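Side-chain contacts in Rho guanine nucleotide exchange factor 12 (Homo sapiens, PDB 1TXD), which acts as a guanine nucleotide exchange factor for the GTPase RhoA, through the DH and PH domains that make up this fragment: residues Leu46-Val49 / Phe50-Val54; Gln146-Val149 / Gln150-Ser154. The protein carries 1 engineered substitution. All blocks are in the same frame, centred on the assembly; numbering follows the deposited sequence.

Contact 1 (Leu46-Val49 / Phe50-Val54)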
loop_
_atom_site.group_PDB
_atom_site.type_symbol
_atom_site.label_atom_id
_atom_site.label_comp_id
_atom_site.label_asym_id
_atom_site.label_seq_id
_atom_site.Cartn_x
_atom_site.Cartn_y
_atom_site.Cartn_z
ATOM N N LEU A 46 -11.368 -13.724 -7.136
ATOM C CA LEU A 46 -11.288 -13.437 -5.706
ATOM C C LEU A 46 -12.627 -13.688 -5.058
ATOM O O LEU A 46 -12.717 -14.334 -3.993
ATOM C CB LEU A 46 -10.968 -12.003 -5.408
ATOM C CG LEU A 46 -9.454 -11.757 -5.523
ATOM C CD1 LEU A 46 -9.233 -10.357 -5.253
ATOM C CD2 LEU A 46 -8.778 -12.643 -4.449
ATOM N N ASP A 47 -13.603 -13.019 -5.591
ATOM C CA ASP A 47 -14.973 -13.087 -4.997
ATOM C C ASP A 47 -15.501 -14.479 -4.973
ATOM O O ASP A 47 -16.063 -14.903 -3.949
ATOM C CB ASP A 47 -15.956 -12.100 -5.684
ATOM C CG ASP A 47 -17.322 -12.141 -5.102
ATOM O OD1 ASP A 47 -18.227 -12.572 -5.844
ATOM O OD2 ASP A 47 -17.585 -11.877 -3.904
ATOM N N GLN A 48 -15.423 -15.198 -6.066
ATOM C CA GLN A 48 -16.264 -16.425 -6.151
ATOM C C GLN A 48 -15.513 -17.632 -5.573
ATOM O O GLN A 48 -16.101 -18.467 -4.874
ATOM C CB GLN A 48 -16.739 -16.713 -7.572
ATOM C CG GLN A 48 -17.932 -15.832 -8.058
ATOM C CD GLN A 48 -19.164 -15.940 -7.164
ATOM O OE1 GLN A 48 -19.808 -16.996 -7.108
ATOM N NE2 GLN A 48 -19.516 -14.848 -6.483
ATOM N N VAL A 49 -14.196 -17.663 -5.795
ATOM C CA VAL A 49 -13.406 -18.819 -5.384
ATOM C C VAL A 49 -13.050 -18.728 -3.892
ATOM O O VAL A 49 -13.107 -19.754 -3.220
ATOM C CB VAL A 49 -12.154 -19.024 -6.262
ATOM C CG1 VAL A 49 -11.296 -20.163 -5.730
ATOM C CG2 VAL A 49 -12.566 -19.299 -7.694
ATOM N N PHE A 50 -12.760 -17.495 -3.405
ATOM C CA PHE A 50 -12.300 -17.233 -2.076
ATOM C C PHE A 50 -13.354 -16.667 -1.155
ATOM O O PHE A 50 -13.679 -17.308 -0.168
ATOM C CB PHE A 50 -11.024 -16.329 -2.063
ATOM C CG PHE A 50 -9.868 -16.977 -2.709
ATOM C CD1 PHE A 50 -9.073 -17.884 -2.012
ATOM C CD2 PHE A 50 -9.639 -16.819 -4.057
ATOM C CE1 PHE A 50 -8.069 -18.571 -2.641
ATOM C CE2 PHE A 50 -8.604 -17.498 -4.689
ATOM C CZ PHE A 50 -7.817 -18.375 -3.974
ATOM N N TYR A 51 -13.842 -15.453 -1.426
ATOM C CA TYR A 51 -14.559 -14.702 -0.434
ATOM C C TYR A 51 -15.910 -15.357 -0.203
ATOM O O TYR A 51 -16.269 -15.669 0.935
ATOM C CB TYR A 51 -14.784 -13.249 -0.852
ATOM C CG TYR A 51 -15.733 -12.544 0.097
ATOM C CD1 TYR A 51 -15.299 -12.057 1.301
ATOM C CD2 TYR A 51 -17.100 -12.511 -0.168
ATOM C CE1 TYR A 51 -16.205 -11.469 2.241
ATOM C CE2 TYR A 51 -18.019 -11.912 0.733
ATOM C CZ TYR A 51 -17.534 -11.357 1.934
ATOM O OH TYR A 51 -18.426 -10.775 2.823
ATOM N N GLN A 52 -16.642 -15.576 -1.262
ATOM C CA GLN A 52 -18.020 -16.136 -1.104
ATOM C C GLN A 52 -17.955 -17.509 -0.415
ATOM O O GLN A 52 -18.622 -17.726 0.575
ATOM C CB GLN A 52 -18.725 -16.244 -2.425
ATOM C CG GLN A 52 -19.229 -14.922 -3.111
ATOM C CD GLN A 52 -20.049 -13.969 -2.226
ATOM O OE1 GLN A 52 -21.047 -14.403 -1.570
ATOM N NE2 GLN A 52 -19.720 -12.673 -2.280
ATOM N N ARG A 53 -17.128 -18.420 -0.907
ATOM C CA ARG A 53 -16.947 -19.750 -0.287
ATOM C C ARG A 53 -16.554 -19.745 1.208
ATOM O O ARG A 53 -17.179 -20.411 2.014
ATOM C CB ARG A 53 -15.892 -20.554 -1.057
ATOM C CG ARG A 53 -16.312 -20.960 -2.466
ATOM C CD ARG A 53 -16.626 -22.446 -2.577
ATOM N NE ARG A 53 -16.921 -22.859 -3.939
ATOM C CZ ARG A 53 -17.215 -24.114 -4.293
ATOM N NH1 ARG A 53 -17.230 -25.099 -3.381
ATOM N NH2 ARG A 53 -17.475 -24.391 -5.577
ATOM N N VAL A 54 -15.513 -18.999 1.577
ATOM C CA VAL A 54 -15.066 -18.980 2.949
ATOM C C VAL A 54 -16.101 -18.384 3.876
ATOM O O VAL A 54 -16.229 -18.777 5.018
ATOM C CB VAL A 54 -13.736 -18.179 3.096
ATOM C CG1 VAL A 54 -13.982 -16.702 3.228
ATOM C CG2 VAL A 54 -12.994 -18.644 4.328
#
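A pi-type widening of helix 20-57, within the DH domain's helical bundle, brings Asp47 and Gln52, five residues apart, into side-chain contact. The wider turn shows in the backbone: Tyr51 N donates to Leu46 O at 3.0 Å and Gln52 N to Asp47 O at 2.8 Å, both i to i+5. Leu46 O also takes Phe50 N, from well above its carbonyl plane, so it serves two donors. On the side-chain level, Gln52 NE2 reaches Asp47 OD2 at 2.8 Å in an almost straight bond (175°); OD2 accepts it on its syn lone pair and lies in the plane of the Gln52 amide. The carboxylate swings to this side because Asp47 CG is anti to its N (chi1 -179°). Its other oxygen, OD1, accepts from Gln48 NE2 at 2.7 Å, met from above the carboxylate plane, so two amides hold the group. On another side of the helix, Val49 CG1 sits over one face of the Phe50 ring, 4.2 Å from its centroid, a CH-pi contact offset toward the rim. Leu46 and Phe50 pack against Leu163 and Ile166 of helix 163-166, Val49 and Phe50 meet Ala152 of helix 143-154, and Tyr51 stacks edge-to-face on Phe69 of helix 62-69.

Contact 2 (Gln146-Val149 / Gln150-Ser154)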
loop_
_atom_site.group_PDB
_atom_site.type_symbol
_atom_site.label_atom_id
_atom_site.label_comp_id
_atom_site.label_asym_id
_atom_site.label_seq_id
_atom_site.Cartn_x
_atom_site.Cartn_y
_atom_site.Cartn_z
ATOM N N GLN A 146 -6.210 -23.050 6.450
ATOM C CA GLN A 146 -5.129 -23.581 5.608
ATOM C C GLN A 146 -5.728 -24.544 4.558
ATOM O O GLN A 146 -5.405 -24.477 3.353
ATOM C CB GLN A 146 -4.041 -24.261 6.436
ATOM C CG GLN A 146 -2.683 -24.290 5.753
ATOM C CD GLN A 146 -2.582 -25.413 4.731
ATOM O OE1 GLN A 146 -3.299 -26.390 4.849
ATOM N NE2 GLN A 146 -1.780 -25.217 3.682
ATOM N N THR A 147 -6.584 -25.449 5.015
ATOM C CA THR A 147 -7.211 -26.394 4.102
ATOM C C THR A 147 -7.998 -25.652 3.056
ATOM O O THR A 147 -7.801 -25.848 1.857
ATOM C CB THR A 147 -8.138 -27.387 4.853
ATOM O OG1 THR A 147 -7.368 -28.199 5.740
ATOM C CG2 THR A 147 -8.748 -28.445 3.886
ATOM N N PHE A 148 -8.882 -24.779 3.510
ATOM C CA PHE A 148 -9.711 -23.986 2.587
ATOM C C PHE A 148 -8.893 -23.305 1.509
ATOM O O PHE A 148 -9.208 -23.444 0.369
ATOM C CB PHE A 148 -10.576 -22.950 3.292
ATOM C CG PHE A 148 -11.261 -22.008 2.321
ATOM C CD1 PHE A 148 -12.480 -22.340 1.765
ATOM C CD2 PHE A 148 -10.631 -20.894 1.881
ATOM C CE1 PHE A 148 -13.099 -21.526 0.842
ATOM C CE2 PHE A 148 -11.236 -20.065 0.950
ATOM C CZ PHE A 148 -12.480 -20.400 0.432
ATOM N N VAL A 149 -7.830 -22.606 1.886
ATOM C CA VAL A 149 -7.050 -21.844 0.976
ATOM C C VAL A 149 -6.348 -22.752 -0.008
ATOM O O VAL A 149 -6.385 -22.479 -1.199
ATOM C CB VAL A 149 -6.046 -20.956 1.706
ATOM C CG1 VAL A 149 -4.915 -20.470 0.758
ATOM C CG2 VAL A 149 -6.766 -19.783 2.298
ATOM N N GLN A 150 -5.750 -23.853 0.475
ATOM C CA GLN A 150 -5.079 -24.788 -0.422
ATOM C C GLN A 150 -6.057 -25.404 -1.394
ATOM O O GLN A 150 -5.760 -25.536 -2.568
ATOM C CB GLN A 150 -4.356 -25.888 0.356
ATOM C CG GLN A 150 -3.460 -26.787 -0.517
ATOM C CD GLN A 150 -2.844 -27.915 0.273
ATOM O OE1 GLN A 150 -2.775 -27.850 1.511
ATOM N NE2 GLN A 150 -2.399 -28.971 -0.432
ATOM N N ASP A 151 -7.214 -25.836 -0.925
ATOM C CA ASP A 151 -8.207 -26.322 -1.869
ATOM C C ASP A 151 -8.549 -25.242 -2.922
ATOM O O ASP A 151 -8.476 -25.496 -4.153
ATOM C CB ASP A 151 -9.427 -26.777 -1.132
ATOM C CG ASP A 151 -10.437 -27.437 -2.036
ATOM O OD1 ASP A 151 -11.491 -26.817 -2.276
ATOM O OD2 ASP A 151 -10.278 -28.565 -2.556
ATOM N N ALA A 152 -8.820 -24.010 -2.468
ATOM C CA ALA A 152 -9.320 -22.991 -3.380
ATOM C C ALA A 152 -8.300 -22.678 -4.457
ATOM O O ALA A 152 -8.695 -22.504 -5.626
ATOM C CB ALA A 152 -9.708 -21.722 -2.654
ATOM N N GLU A 153 -7.027 -22.595 -4.066
ATOM C CA GLU A 153 -5.945 -22.267 -4.977
ATOM C C GLU A 153 -5.647 -23.403 -5.994
ATOM O O GLU A 153 -4.957 -23.198 -6.975
ATOM C CB GLU A 153 -4.638 -21.924 -4.213
ATOM C CG GLU A 153 -4.751 -20.715 -3.318
ATOM C CD GLU A 153 -3.546 -20.479 -2.415
ATOM O OE1 GLU A 153 -2.797 -21.429 -2.139
ATOM O OE2 GLU A 153 -3.367 -19.326 -1.960
ATOM N N SER A 154 -6.150 -24.587 -5.719
ATOM C CA SER A 154 -6.120 -25.666 -6.679
ATOM C C SER A 154 -7.158 -25.493 -7.818
ATOM O O SER A 154 -6.996 -26.093 -8.877
ATOM C CB SER A 154 -6.281 -27.013 -5.968
ATOM O OG SER A 154 -7.637 -27.358 -5.799
HETATM O O HOH W 1 -11.965 -24.194 -0.807
#
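With CG anti to the carbonyl carbon (chi1 -62°) and the chain extended beyond it, Glu153 leans back along the helix toward Val149, its carboxylate ending beside Val149 CG1, which lies anti to its own N (chi1 162°) and so faces the carboxylate. The two side chains meet at an angle, and Val149 CG1 comes to 3.3 Å from Glu153 OE2. Glu153 CG rests 3.2 Å from Val149 O, the carbonyl that also accepts the Glu153 N-H. OE2 accepts a hydrogen bond from the backbone N-H of Leu163, outside the segment; the glutamate thus ties this helix to the start of helix 163-166. Cut back to an alanine, this position would lose its carboxylate, which is likely to leave Leu163 N without this acceptor and take away the group lying against Val149 CG1. These are i to i+4 contacts of a regular alpha-helix, helix 143-154 of the DH domain, as the four backbone bonds between the segments confirm, with Asp151 N to Thr147 O nearly straight at 178°. On another face the Phe148 ring has Ala152 CB over one side, 4.3 Å from CE2, and the ring itself packs on Arg53, Val54 and Glu57 of helix 20-57. A water bridges Phe148 O, at 3.1 Å, and Asp151 OD1, at 3.0 Å, donating to both, and thereby gives that carbonyl a second donor beside Ala152 N. Near the helix's C-terminal end, Ser154 OG donates to Asp151 O at 2.6 Å, in the carbonyl plane and on a lone pair, while Ser154 N bonds to the same oxygen.

How the contacts relate
The two contacts come in series along the chain, contact 1 on helix 20-57 and contact 2 on helix 143-154, yet their centres lie only 11 Å apart on the same side of the chain's centre. Both fall within the DH domain, and the two helices touch directly through them. The Phe148 ring lies against the other helix, its CZ 3.4 Å from Phe50 O and its CE1 3.5 Å from Arg53 CB, and Val49 CG1 approaches Ala152 O at 3.5 Å. The local arrangements therefore meet in one interhelical interface, which joins distant parts of the sequence within the helical bundle of the exchange-factor domain.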